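Local coordinates for protein FkbI (Streptomyces hygroscopicus, PDB 1R2J), which probably acts as an FAD-dependent acyl-ACP dehydrogenase in making the methoxymalonyl extender unit of the polyketide FK520, at residues Gln78-Trp83 against Val109-Arg114; Thr144-Ala149 against Val175-Val180; Leu152-Leu157 against Ala192-Asp197. All blocks are in the same frame, centred on the assembly; numbering follows the deposited sequence.

Contact 1: Gln78-Trp83 against Val109-Arg114; sequences QGMAAW and VGFSER. With FAD (flavin-adenine dinucleotide), chain B.
Met80 and Ala81, on one face of helix 69-88, meet Val109 and Phe111 through apolar contacts alone, with no hydrogen bond from one segment to the other. The long, flexible methionine suits this place: its bend at chi3 (76°) turns the terminal methyl into the angle between the two partners, so that Met80 CE lies 3.7 Å from Val109 CB and, in the plane of the ring, 3.8 Å from Phe111 CE2 at its edge. Alanine lets the helix come close to the strand, and Ala81 CB packs 3.7 Å from Val109 CG2.

The polar contacts go to the flavin and come from the backbone. FAD N3 donates to Val109 O over 3.0 Å. FAD O2 takes two hydrogen bonds, from Phe111 N at 3.0 Å (168°) and from Ser112 N at 2.8 Å.

The third kind sets a carbonyl oxygen over an aromatic face. With Phe111 CG held between the backbone N and the carbonyl carbon (chi1 43°), the ring turns a face to the C2 carbonyl, and FAD O2 stands 3.0 Å above its plane, over its centre. A leucine in place of Phe111 would probably lose this flat surface facing the carbonyl oxygen and leave the Met80 methyl without a ring edge to rest on.

Leu222 of helix 219-248 also touches Phe111. Two peptide N-H groups on O2 and a carbonyl facing N3 read the donor and acceptor pattern of the pyrimidine edge, and the amides would be expected to stabilise negative charge gathering near O2 when the flavin is reduced.

Contact 2: Thr144-Ala149 against Val175-Val180; sequences TAAAYA and VRVERV. With FAD (flavin-adenine dinucleotide), chain B.
On the flank of the flavin site, in the middle domain of the acyl-CoA dehydrogenase fold, Ala146 and Ala147 of the loop after strand 133-143 lie against Val177 and Arg179 of strand 175-179. Val177 reaches the loop with one branch: CG2, anti to the backbone N, is set 3.8 Å from Ala146 O and 4.3 Å from Ala146 CB. Arg179 uses the middle of its side chain. Extended from CG to NE, it runs past the Ala147 methyl, with Arg179 CG 3.9 Å and Arg179 NE 3.7 Å from Ala147 CB, so the CG-to-NE length of the chain lies along the methyl, NE nearest, and the terminal nitrogens continue outward to a long, weak ion pair with Glu24. The short side chains of Ala146 and Ala147 let the loop lie close to the strand, the backbones coming nearest at Ala147 and Arg179. Within the turn, Tyr148 N bonds back to Ala145 O at 2.9 Å.

The same loop begins at the cofactor. Thr144 N donates to FAD O4 over 2.9 Å (162°), and Thr144 OG1 donates to FAD N5 over 2.6 Å. Threonine suits the position because its hydroxyl, anti to the carbonyl carbon and beside the backbone N (chi1 -63°), points to the same side as the amide; one residue thus grips two adjacent acceptors of the isoalloxazine.

Tyr148 OH is bonded to Ala188 O and Leu25 N, tying the turn to two other parts of this chain. A backbone N-H to O4 together with a threonine hydroxyl to N5, both from a loop following a beta strand of the middle domain, is the flavin-binding pattern familiar from acyl-CoA dehydrogenases.

Contact 3: Leu152-Leu157 against Ala192-Asp197; sequences LVVFGL and ADLHLD
Leu152 and Leu194 both carry CG anti to the carbonyl carbon (chi1 -74° and -53°), which sends their branched ends into the space between two strands, where the two side chains lie at a slant to each other. Leu152 CD1 lies 4.0 Å from Leu194 CD1 and 4.1 Å from Leu194 CD2, and so rests against both methyls of its partner. Two residues further along each strand, the ends of Val154 and Leu196 meet head-on: Leu196 CD1 approaches Val154 CG1 at 3.9 Å and Val154 CG2 at 4.2 Å, filling the notch of the valine fork. A longer contact, 4.5 Å from Val154 CG2 to Leu194 CD1, joins the two pairs.

Every partner is a branched aliphatic residue, and all four are buried. Leucine spans the wide gap, since the strand axes come no nearer than 10.7 Å, while Val154, shorter, is met by the longer reach of Leu196.

That separation, the 69° between the strand directions and the absence of any hydrogen bond across mark the packing of two different sheets face to face. On one side strand 151-156 lies between strands 107-110 and 164-169; on the other, strand 192-196 is flanked by strands 133-143 and 175-179.

How the contacts relate
From the N terminus, contact 1 comes first: it closes a mostly helical loop between helix 69-88 and strand 107-110, joining the helical N-terminal part to the middle domain, and it is complete before contact 2 opens at Thr144. Contacts 2 and 3 close overlapping loops of strands and turns, without helix, and cross, since 152-157 falls inside the loop of contact 2 and 192-197 beyond its end; both stay within the middle domain. Strands 107-110 and 151-156 are parallel neighbours, so contacts 1 and 3 share a sheet, while antiparallel strands 175-179 and 192-196 link contacts 2 and 3 in the other. Contacts 1 and 2 do not touch but meet through FAD, which both bind.

Contact 1: Gln78-Trp83 against Val109-Arg114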
loop_
_atom_site.group_PDB
_atom_site.type_symbol
_atom_site.label_atom_id
_atom_site.label_comp_id
_atom_site.label_asym_id
_atom_site.label_seq_id
_atom_site.Cartn_x
_atom_site.Cartn_y
_atom_site.Cartn_z
ATOM N N GLN A 78 -5.230 -3.794 -3.099
ATOM C CA GLN A 78 -6.567 -3.896 -3.664
ATOM C C GLN A 78 -6.855 -2.657 -4.495
ATOM O O GLN A 78 -7.222 -2.747 -5.669
ATOM C CB GLN A 78 -7.617 -3.975 -2.555
ATOM C CG GLN A 78 -8.062 -5.374 -2.168
ATOM C CD GLN A 78 -8.688 -6.132 -3.324
ATOM O OE1 GLN A 78 -7.985 -6.718 -4.137
ATOM N NE2 GLN A 78 -10.014 -6.114 -3.406
ATOM N N GLY A 79 -6.693 -1.500 -3.860
ATOM C CA GLY A 79 -6.956 -0.233 -4.514
ATOM C C GLY A 79 -6.097 0.026 -5.728
ATOM O O GLY A 79 -6.565 0.597 -6.720
ATOM N N MET A 80 -4.836 -0.385 -5.649
ATOM C CA MET A 80 -3.906 -0.188 -6.748
ATOM C C MET A 80 -4.298 -1.067 -7.929
ATOM O O MET A 80 -4.234 -0.636 -9.074
ATOM C CB MET A 80 -2.476 -0.507 -6.304
ATOM C CG MET A 80 -1.423 -0.217 -7.377
ATOM S SD MET A 80 0.238 0.124 -6.724
ATOM C CE MET A 80 0.773 -1.501 -6.283
ATOM N N ALA A 81 -4.701 -2.301 -7.645
ATOM C CA ALA A 81 -5.111 -3.221 -8.700
ATOM C C ALA A 81 -6.351 -2.685 -9.404
ATOM O O ALA A 81 -6.420 -2.683 -10.636
ATOM C CB ALA A 81 -5.404 -4.590 -8.114
ATOM N N ALA A 82 -7.323 -2.230 -8.613
ATOM C CA ALA A 82 -8.572 -1.697 -9.142
ATOM C C ALA A 82 -8.311 -0.489 -10.028
ATOM O O ALA A 82 -8.870 -0.372 -11.121
ATOM C CB ALA A 82 -9.507 -1.312 -7.991
ATOM N N TRP A 83 -7.464 0.413 -9.537
ATOM C CA TRP A 83 -7.097 1.623 -10.265
ATOM C C TRP A 83 -6.397 1.272 -11.573
ATOM O O TRP A 83 -6.700 1.834 -12.622
ATOM C CB TRP A 83 -6.173 2.491 -9.404
ATOM C CG TRP A 83 -5.544 3.621 -10.151
ATOM C CD1 TRP A 83 -4.227 3.750 -10.490
ATOM C CD2 TRP A 83 -6.210 4.774 -10.675
ATOM N NE1 TRP A 83 -4.033 4.917 -11.192
ATOM C CE2 TRP A 83 -5.233 5.564 -11.318
ATOM C CE3 TRP A 83 -7.539 5.217 -10.663
ATOM C CZ2 TRP A 83 -5.542 6.775 -11.946
ATOM C CZ3 TRP A 83 -7.847 6.419 -11.288
ATOM C CH2 TRP A 83 -6.851 7.184 -11.920
ATOM N N VAL A 109 -0.664 -6.689 -6.854
ATOM C CA VAL A 109 -0.011 -6.100 -8.012
ATOM C C VAL A 109 1.490 -6.368 -7.932
ATOM O O VAL A 109 2.156 -5.900 -7.016
ATOM C CB VAL A 109 -0.244 -4.577 -8.048
ATOM C CG1 VAL A 109 0.226 -4.009 -9.378
ATOM C CG2 VAL A 109 -1.714 -4.274 -7.807
ATOM N N GLY A 110 2.017 -7.121 -8.892
ATOM C CA GLY A 110 3.434 -7.430 -8.888
ATOM C C GLY A 110 4.165 -6.922 -10.114
ATOM O O GLY A 110 3.858 -7.307 -11.244
ATOM N N PHE A 111 5.130 -6.040 -9.893
ATOM C CA PHE A 111 5.931 -5.492 -10.980
ATOM C C PHE A 111 7.410 -5.631 -10.642
ATOM O O PHE A 111 8.257 -5.783 -11.523
ATOM C CB PHE A 111 5.563 -4.022 -11.237
ATOM C CG PHE A 111 5.378 -3.201 -9.983
ATOM C CD1 PHE A 111 6.466 -2.622 -9.341
ATOM C CD2 PHE A 111 4.108 -3.017 -9.442
ATOM C CE1 PHE A 111 6.291 -1.867 -8.169
ATOM C CE2 PHE A 111 3.919 -2.268 -8.276
ATOM C CZ PHE A 111 5.012 -1.692 -7.636
ATOM N N SER A 112 7.713 -5.601 -9.352
ATOM C CA SER A 112 9.087 -5.723 -8.903
ATOM C C SER A 112 9.687 -7.114 -9.135
ATOM O O SER A 112 8.991 -8.123 -9.064
ATOM C CB SER A 112 9.174 -5.377 -7.422
ATOM O OG SER A 112 10.480 -5.661 -6.961
ATOM N N GLU A 113 10.985 -7.154 -9.417
ATOM C CA GLU A 113 11.688 -8.413 -9.640
ATOM C C GLU A 113 13.025 -8.394 -8.903
ATOM O O GLU A 113 13.488 -7.339 -8.466
ATOM C CB GLU A 113 11.917 -8.648 -11.139
ATOM C CG GLU A 113 10.626 -8.695 -11.955
ATOM C CD GLU A 113 10.836 -9.139 -13.396
ATOM O OE1 GLU A 113 9.905 -8.969 -14.209
ATOM O OE2 GLU A 113 11.926 -9.661 -13.715
ATOM N N ARG A 114 13.640 -9.565 -8.773
ATOM C CA ARG A 114 14.914 -9.694 -8.075
ATOM C C ARG A 114 15.952 -8.671 -8.544
ATOM O O ARG A 114 16.661 -8.079 -7.732
ATOM C CB ARG A 114 15.466 -11.114 -8.256
ATOM C CG ARG A 114 16.186 -11.663 -7.034
ATOM C CD ARG A 114 15.219 -11.874 -5.872
ATOM N NE ARG A 114 15.873 -12.450 -4.698
ATOM C CZ ARG A 114 15.225 -12.925 -3.638
ATOM N NH1 ARG A 114 13.901 -12.899 -3.603
ATOM N NH2 ARG A 114 15.900 -13.419 -2.608
HETATM P PA FAD B . 17.309 -1.334 -4.734
HETATM O O1A FAD B . 16.150 -0.882 -5.492
HETATM O O2A FAD B . 18.146 -2.585 -4.766
HETATM O O5B FAD B . 17.494 -0.758 -3.329
HETATM C C5B FAD B . 18.375 0.277 -3.521
HETATM C C4B FAD B . 18.763 1.126 -2.360
HETATM O O4B FAD B . 19.573 1.981 -3.241
HETATM C C3B FAD B . 17.574 1.943 -1.962
HETATM O O3B FAD B . 17.809 2.483 -0.703
HETATM C C2B FAD B . 17.462 2.965 -2.991
HETATM O O2B FAD B . 16.788 4.219 -2.704
HETATM C C1B FAD B . 18.928 3.211 -3.454
HETATM N N9A FAD B . 18.985 3.533 -4.841
HETATM C C8A FAD B . 18.741 2.750 -6.001
HETATM N N7A FAD B . 18.877 3.375 -7.133
HETATM C C5A FAD B . 19.236 4.659 -6.772
HETATM C C6A FAD B . 19.531 5.811 -7.507
HETATM N N6A FAD B . 19.510 5.842 -8.847
HETATM N N1A FAD B . 19.858 6.960 -6.813
HETATM C C2A FAD B . 19.891 6.967 -5.459
HETATM N N3A FAD B . 19.616 5.871 -4.636
HETATM C C4A FAD B . 19.294 4.750 -5.451
HETATM N N1 FAD B . 6.916 -4.586 -5.127
HETATM C C2 FAD B . 5.840 -4.820 -5.987
HETATM O O2 FAD B . 5.978 -4.858 -7.224
HETATM N N3 FAD B . 4.577 -5.023 -5.448
HETATM C C4 FAD B . 4.274 -5.025 -4.062
HETATM O O4 FAD B . 3.082 -5.226 -3.679
HETATM C C4X FAD B . 5.354 -4.815 -3.234
HETATM N N5 FAD B . 5.065 -4.839 -1.803
HETATM C C5X FAD B . 6.145 -4.659 -0.912
HETATM C C6 FAD B . 5.964 -4.691 0.496
HETATM C C7 FAD B . 7.024 -4.557 1.443
HETATM C C7M FAD B . 6.734 -4.611 2.941
HETATM C C8 FAD B . 8.345 -4.389 0.941
HETATM C C8M FAD B . 9.572 -4.267 1.825
HETATM C C9 FAD B . 8.570 -4.331 -0.411
HETATM C C9A FAD B . 7.498 -4.437 -1.371
HETATM N N10 FAD B . 7.695 -4.390 -2.848
HETATM C C10 FAD B . 6.661 -4.593 -3.771
HETATM C "C1'" FAD B . 9.040 -4.088 -3.088
HETATM C "C2'" FAD B . 9.289 -2.477 -3.192
HETATM O "O2'" FAD B . 8.907 -2.274 -4.583
HETATM C "C3'" FAD B . 10.705 -2.342 -3.112
HETATM O "O3'" FAD B . 11.035 -1.711 -1.850
HETATM C "C4'" FAD B . 11.719 -1.611 -4.027
HETATM O "O4'" FAD B . 11.667 -1.769 -5.419
HETATM C "C5'" FAD B . 12.871 -2.285 -3.450
HETATM O "O5'" FAD B . 13.890 -2.578 -4.356
HETATM P P FAD B . 15.096 -3.486 -3.758
HETATM O O1P FAD B . 14.833 -3.615 -5.111
HETATM O O2P FAD B . 16.337 -4.367 -4.062
HETATM O O3P FAD B . 16.282 -2.455 -4.177
#

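Contact 2: Thr144-Ala149 against Val175-Val180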
loop_
_atom_site.group_PDB
_atom_site.type_symbol
_atom_site.label_atom_id
_atom_site.label_comp_id
_atom_site.label_asym_id
_atom_site.label_seq_id
_atom_site.Cartn_x
_atom_site.Cartn_y
_atom_site.Cartn_z
ATOM N N THR A 144 2.805 -7.746 -2.351
ATOM C CA THR A 144 1.912 -7.594 -1.205
ATOM C C THR A 144 0.541 -8.234 -1.407
ATOM O O THR A 144 -0.058 -8.109 -2.475
ATOM C CB THR A 144 1.687 -6.107 -0.867
ATOM O OG1 THR A 144 2.932 -5.508 -0.493
ATOM C CG2 THR A 144 0.692 -5.972 0.284
ATOM N N ALA A 145 0.057 -8.908 -0.363
ATOM C CA ALA A 145 -1.246 -9.572 -0.367
ATOM C C ALA A 145 -1.359 -10.737 -1.355
ATOM O O ALA A 145 -2.425 -11.347 -1.482
ATOM C CB ALA A 145 -2.344 -8.548 -0.646
ATOM N N ALA A 146 -0.272 -11.051 -2.052
ATOM C CA ALA A 146 -0.298 -12.138 -3.029
ATOM C C ALA A 146 -0.735 -13.476 -2.426
ATOM O O ALA A 146 -1.348 -14.298 -3.102
ATOM C CB ALA A 146 1.074 -12.286 -3.688
ATOM N N ALA A 147 -0.423 -13.694 -1.152
ATOM C CA ALA A 147 -0.789 -14.943 -0.488
ATOM C C ALA A 147 -2.297 -15.068 -0.284
ATOM O O ALA A 147 -2.790 -16.142 0.057
ATOM C CB ALA A 147 -0.071 -15.046 0.858
ATOM N N TYR A 148 -3.022 -13.971 -0.500
ATOM C CA TYR A 148 -4.472 -13.955 -0.320
ATOM C C TYR A 148 -5.233 -13.739 -1.621
ATOM O O TYR A 148 -6.419 -14.052 -1.711
ATOM C CB TYR A 148 -4.895 -12.815 0.616
ATOM C CG TYR A 148 -4.163 -12.722 1.932
ATOM C CD1 TYR A 148 -4.250 -13.740 2.877
ATOM C CD2 TYR A 148 -3.393 -11.601 2.237
ATOM C CE1 TYR A 148 -3.584 -13.645 4.099
ATOM C CE2 TYR A 148 -2.725 -11.496 3.456
ATOM C CZ TYR A 148 -2.825 -12.519 4.379
ATOM O OH TYR A 148 -2.177 -12.413 5.587
ATOM N N ALA A 149 -4.552 -13.192 -2.619
ATOM C CA ALA A 149 -5.181 -12.851 -3.888
ATOM C C ALA A 149 -5.775 -13.955 -4.755
ATOM O O ALA A 149 -5.274 -15.081 -4.801
ATOM C CB ALA A 149 -4.204 -12.028 -4.730
ATOM N N VAL A 175 1.450 -21.263 -12.074
ATOM C CA VAL A 175 1.768 -20.188 -11.144
ATOM C C VAL A 175 2.017 -20.728 -9.748
ATOM O O VAL A 175 1.291 -21.598 -9.256
ATOM C CB VAL A 175 0.651 -19.115 -11.061
ATOM C CG1 VAL A 175 -0.624 -19.729 -10.540
ATOM C CG2 VAL A 175 1.088 -17.973 -10.136
ATOM N N ARG A 176 3.067 -20.210 -9.122
ATOM C CA ARG A 176 3.432 -20.602 -7.774
ATOM C C ARG A 176 3.673 -19.342 -6.955
ATOM O O ARG A 176 4.539 -18.527 -7.282
ATOM C CB ARG A 176 4.692 -21.475 -7.785
ATOM C CG ARG A 176 4.507 -22.840 -8.452
ATOM C CD ARG A 176 3.462 -23.688 -7.719
ATOM N NE ARG A 176 3.277 -25.014 -8.316
ATOM C CZ ARG A 176 2.371 -25.900 -7.907
ATOM N NH1 ARG A 176 1.561 -25.610 -6.896
ATOM N NH2 ARG A 176 2.271 -27.081 -8.507
ATOM N N VAL A 177 2.879 -19.178 -5.905
ATOM C CA VAL A 177 3.000 -18.036 -5.015
ATOM C C VAL A 177 3.738 -18.502 -3.765
ATOM O O VAL A 177 3.191 -19.243 -2.946
ATOM C CB VAL A 177 1.607 -17.494 -4.631
ATOM C CG1 VAL A 177 0.694 -18.639 -4.246
ATOM C CG2 VAL A 177 1.731 -16.512 -3.477
ATOM N N GLU A 178 4.992 -18.084 -3.631
ATOM C CA GLU A 178 5.802 -18.476 -2.483
ATOM C C GLU A 178 5.911 -17.300 -1.513
ATOM O O GLU A 178 6.520 -16.274 -1.820
ATOM C CB GLU A 178 7.198 -18.918 -2.944
ATOM C CG GLU A 178 7.749 -20.136 -2.196
ATOM C CD GLU A 178 7.275 -21.462 -2.784
ATOM O OE1 GLU A 178 7.326 -22.489 -2.069
ATOM O OE2 GLU A 178 6.864 -21.484 -3.964
ATOM N N ARG A 179 5.312 -17.458 -0.340
ATOM C CA ARG A 179 5.317 -16.410 0.669
ATOM C C ARG A 179 6.725 -16.050 1.139
ATOM O O ARG A 179 7.584 -16.922 1.290
ATOM C CB ARG A 179 4.482 -16.848 1.879
ATOM C CG ARG A 179 3.041 -17.227 1.562
ATOM C CD ARG A 179 2.344 -17.785 2.799
ATOM N NE ARG A 179 0.966 -18.200 2.540
ATOM C CZ ARG A 179 0.150 -18.728 3.449
ATOM N NH1 ARG A 179 0.568 -18.912 4.697
ATOM N NH2 ARG A 179 -1.090 -19.070 3.110
ATOM N N VAL A 180 6.962 -14.760 1.357
ATOM C CA VAL A 180 8.255 -14.311 1.862
ATOM C C VAL A 180 8.297 -14.927 3.261
ATOM O O VAL A 180 7.400 -14.698 4.067
ATOM C CB VAL A 180 8.313 -12.767 1.965
ATOM C CG1 VAL A 180 9.679 -12.323 2.486
ATOM C CG2 VAL A 180 8.043 -12.155 0.608
HETATM P PA FAD B . 17.309 -1.334 -4.734
HETATM O O1A FAD B . 16.150 -0.882 -5.492
HETATM O O2A FAD B . 18.146 -2.585 -4.766
HETATM O O5B FAD B . 17.494 -0.758 -3.329
HETATM C C5B FAD B . 18.375 0.277 -3.521
HETATM C C4B FAD B . 18.763 1.126 -2.360
HETATM O O4B FAD B . 19.573 1.981 -3.241
HETATM C C3B FAD B . 17.574 1.943 -1.962
HETATM O O3B FAD B . 17.809 2.483 -0.703
HETATM C C2B FAD B . 17.462 2.965 -2.991
HETATM O O2B FAD B . 16.788 4.219 -2.704
HETATM C C1B FAD B . 18.928 3.211 -3.454
HETATM N N9A FAD B . 18.985 3.533 -4.841
HETATM C C8A FAD B . 18.741 2.750 -6.001
HETATM N N7A FAD B . 18.877 3.375 -7.133
HETATM C C5A FAD B . 19.236 4.659 -6.772
HETATM C C6A FAD B . 19.531 5.811 -7.507
HETATM N N6A FAD B . 19.510 5.842 -8.847
HETATM N N1A FAD B . 19.858 6.960 -6.813
HETATM C C2A FAD B . 19.891 6.967 -5.459
HETATM N N3A FAD B . 19.616 5.871 -4.636
HETATM C C4A FAD B . 19.294 4.750 -5.451
HETATM N N1 FAD B . 6.916 -4.586 -5.127
HETATM C C2 FAD B . 5.840 -4.820 -5.987
HETATM O O2 FAD B . 5.978 -4.858 -7.224
HETATM N N3 FAD B . 4.577 -5.023 -5.448
HETATM C C4 FAD B . 4.274 -5.025 -4.062
HETATM O O4 FAD B . 3.082 -5.226 -3.679
HETATM C C4X FAD B . 5.354 -4.815 -3.234
HETATM N N5 FAD B . 5.065 -4.839 -1.803
HETATM C C5X FAD B . 6.145 -4.659 -0.912
HETATM C C6 FAD B . 5.964 -4.691 0.496
HETATM C C7 FAD B . 7.024 -4.557 1.443
HETATM C C7M FAD B . 6.734 -4.611 2.941
HETATM C C8 FAD B . 8.345 -4.389 0.941
HETATM C C8M FAD B . 9.572 -4.267 1.825
HETATM C C9 FAD B . 8.570 -4.331 -0.411
HETATM C C9A FAD B . 7.498 -4.437 -1.371
HETATM N N10 FAD B . 7.695 -4.390 -2.848
HETATM C C10 FAD B . 6.661 -4.593 -3.771
HETATM C "C1'" FAD B . 9.040 -4.088 -3.088
HETATM C "C2'" FAD B . 9.289 -2.477 -3.192
HETATM O "O2'" FAD B . 8.907 -2.274 -4.583
HETATM C "C3'" FAD B . 10.705 -2.342 -3.112
HETATM O "O3'" FAD B . 11.035 -1.711 -1.850
HETATM C "C4'" FAD B . 11.719 -1.611 -4.027
HETATM O "O4'" FAD B . 11.667 -1.769 -5.419
HETATM C "C5'" FAD B . 12.871 -2.285 -3.450
HETATM O "O5'" FAD B . 13.890 -2.578 -4.356
HETATM P P FAD B . 15.096 -3.486 -3.758
HETATM O O1P FAD B . 14.833 -3.615 -5.111
HETATM O O2P FAD B . 16.337 -4.367 -4.062
HETATM O O3P FAD B . 16.282 -2.455 -4.177
#

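Contact 3: Leu152-Leu157 against Ala192-Asp197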
loop_
_atom_site.group_PDB
_atom_site.type_symbol
_atom_site.label_atom_id
_atom_site.label_comp_id
_atom_site.label_asym_id
_atom_site.label_seq_id
_atom_site.Cartn_x
_atom_site.Cartn_y
_atom_site.Cartn_z
ATOM N N LEU A 152 -3.918 -11.822 -9.853
ATOM C CA LEU A 152 -2.571 -11.284 -9.798
ATOM C C LEU A 152 -2.389 -10.355 -10.986
ATOM O O LEU A 152 -2.401 -10.794 -12.136
ATOM C CB LEU A 152 -1.530 -12.406 -9.836
ATOM C CG LEU A 152 -1.335 -13.257 -8.571
ATOM C CD1 LEU A 152 -0.979 -12.356 -7.394
ATOM C CD2 LEU A 152 -2.588 -14.034 -8.259
ATOM N N VAL A 153 -2.255 -9.064 -10.700
ATOM C CA VAL A 153 -2.072 -8.066 -11.744
ATOM C C VAL A 153 -0.575 -7.982 -11.997
ATOM O O VAL A 153 0.169 -7.370 -11.227
ATOM C CB VAL A 153 -2.619 -6.707 -11.294
ATOM C CG1 VAL A 153 -2.531 -5.699 -12.431
ATOM C CG2 VAL A 153 -4.057 -6.873 -10.845
ATOM N N VAL A 154 -0.146 -8.607 -13.089
ATOM C CA VAL A 154 1.267 -8.683 -13.443
ATOM C C VAL A 154 1.744 -7.773 -14.571
ATOM O O VAL A 154 1.127 -7.700 -15.637
ATOM C CB VAL A 154 1.632 -10.146 -13.802
ATOM C CG1 VAL A 154 3.106 -10.270 -14.143
ATOM C CG2 VAL A 154 1.283 -11.046 -12.645
ATOM N N PHE A 155 2.859 -7.093 -14.317
ATOM C CA PHE A 155 3.482 -6.196 -15.285
ATOM C C PHE A 155 4.593 -6.970 -15.986
ATOM O O PHE A 155 5.218 -7.850 -15.387
ATOM C CB PHE A 155 4.087 -4.977 -14.579
ATOM C CG PHE A 155 3.104 -3.866 -14.322
ATOM C CD1 PHE A 155 3.007 -2.794 -15.196
ATOM C CD2 PHE A 155 2.283 -3.891 -13.206
ATOM C CE1 PHE A 155 2.108 -1.762 -14.962
ATOM C CE2 PHE A 155 1.381 -2.862 -12.962
ATOM C CZ PHE A 155 1.295 -1.796 -13.842
ATOM N N GLY A 156 4.840 -6.635 -17.249
ATOM C CA GLY A 156 5.874 -7.313 -18.009
ATOM C C GLY A 156 6.145 -6.660 -19.352
ATOM O O GLY A 156 5.535 -5.642 -19.686
ATOM N N LEU A 157 7.063 -7.242 -20.122
ATOM C CA LEU A 157 7.408 -6.711 -21.434
ATOM C C LEU A 157 6.776 -7.556 -22.529
ATOM O O LEU A 157 6.839 -8.787 -22.499
ATOM C CB LEU A 157 8.924 -6.693 -21.628
ATOM C CG LEU A 157 9.770 -5.999 -20.556
ATOM C CD1 LEU A 157 11.247 -6.125 -20.912
ATOM C CD2 LEU A 157 9.370 -4.542 -20.450
ATOM N N ALA A 192 4.575 -12.255 -0.985
ATOM C CA ALA A 192 4.982 -13.507 -1.598
ATOM C C ALA A 192 5.576 -13.274 -2.975
ATOM O O ALA A 192 5.181 -12.348 -3.678
ATOM C CB ALA A 192 3.786 -14.444 -1.692
ATOM N N ASP A 193 6.546 -14.105 -3.346
ATOM C CA ASP A 193 7.160 -13.995 -4.659
ATOM C C ASP A 193 6.252 -14.762 -5.611
ATOM O O ASP A 193 5.559 -15.696 -5.199
ATOM C CB ASP A 193 8.559 -14.621 -4.675
ATOM C CG ASP A 193 9.520 -13.952 -3.702
ATOM O OD1 ASP A 193 9.358 -12.743 -3.423
ATOM O OD2 ASP A 193 10.451 -14.636 -3.226
ATOM N N LEU A 194 6.258 -14.371 -6.878
ATOM C CA LEU A 194 5.431 -15.030 -7.875
ATOM C C LEU A 194 6.295 -15.753 -8.905
ATOM O O LEU A 194 7.160 -15.151 -9.543
ATOM C CB LEU A 194 4.547 -14.003 -8.590
ATOM C CG LEU A 194 3.692 -13.084 -7.716
ATOM C CD1 LEU A 194 2.868 -12.155 -8.602
ATOM C CD2 LEU A 194 2.792 -13.921 -6.820
ATOM N N HIS A 195 6.065 -17.049 -9.058
ATOM C CA HIS A 195 6.803 -17.836 -10.035
ATOM C C HIS A 195 5.841 -18.122 -11.179
ATOM O O HIS A 195 4.852 -18.835 -11.008
ATOM C CB HIS A 195 7.286 -19.135 -9.399
ATOM C CG HIS A 195 8.099 -18.925 -8.160
ATOM N ND1 HIS A 195 9.375 -18.406 -8.187
ATOM C CD2 HIS A 195 7.810 -19.145 -6.855
ATOM C CE1 HIS A 195 9.836 -18.315 -6.953
ATOM N NE2 HIS A 195 8.906 -18.756 -6.126
ATOM N N LEU A 196 6.121 -17.539 -12.338
ATOM C CA LEU A 196 5.270 -17.719 -13.505
ATOM C C LEU A 196 5.969 -18.538 -14.590
ATOM O O LEU A 196 6.791 -18.017 -15.345
ATOM C CB LEU A 196 4.869 -16.353 -14.069
ATOM C CG LEU A 196 4.163 -15.392 -13.107
ATOM C CD1 LEU A 196 3.981 -14.047 -13.789
ATOM C CD2 LEU A 196 2.822 -15.965 -12.678
ATOM N N ASP A 197 5.624 -19.820 -14.665
ATOM C CA ASP A 197 6.213 -20.728 -15.649
ATOM C C ASP A 197 5.211 -21.015 -16.768
ATOM O O ASP A 197 4.326 -21.857 -16.619
ATOM C CB ASP A 197 6.640 -22.025 -14.948
ATOM C CG ASP A 197 7.144 -23.084 -15.914
ATOM O OD1 ASP A 197 7.884 -22.734 -16.859
ATOM O OD2 ASP A 197 6.806 -24.271 -15.718
#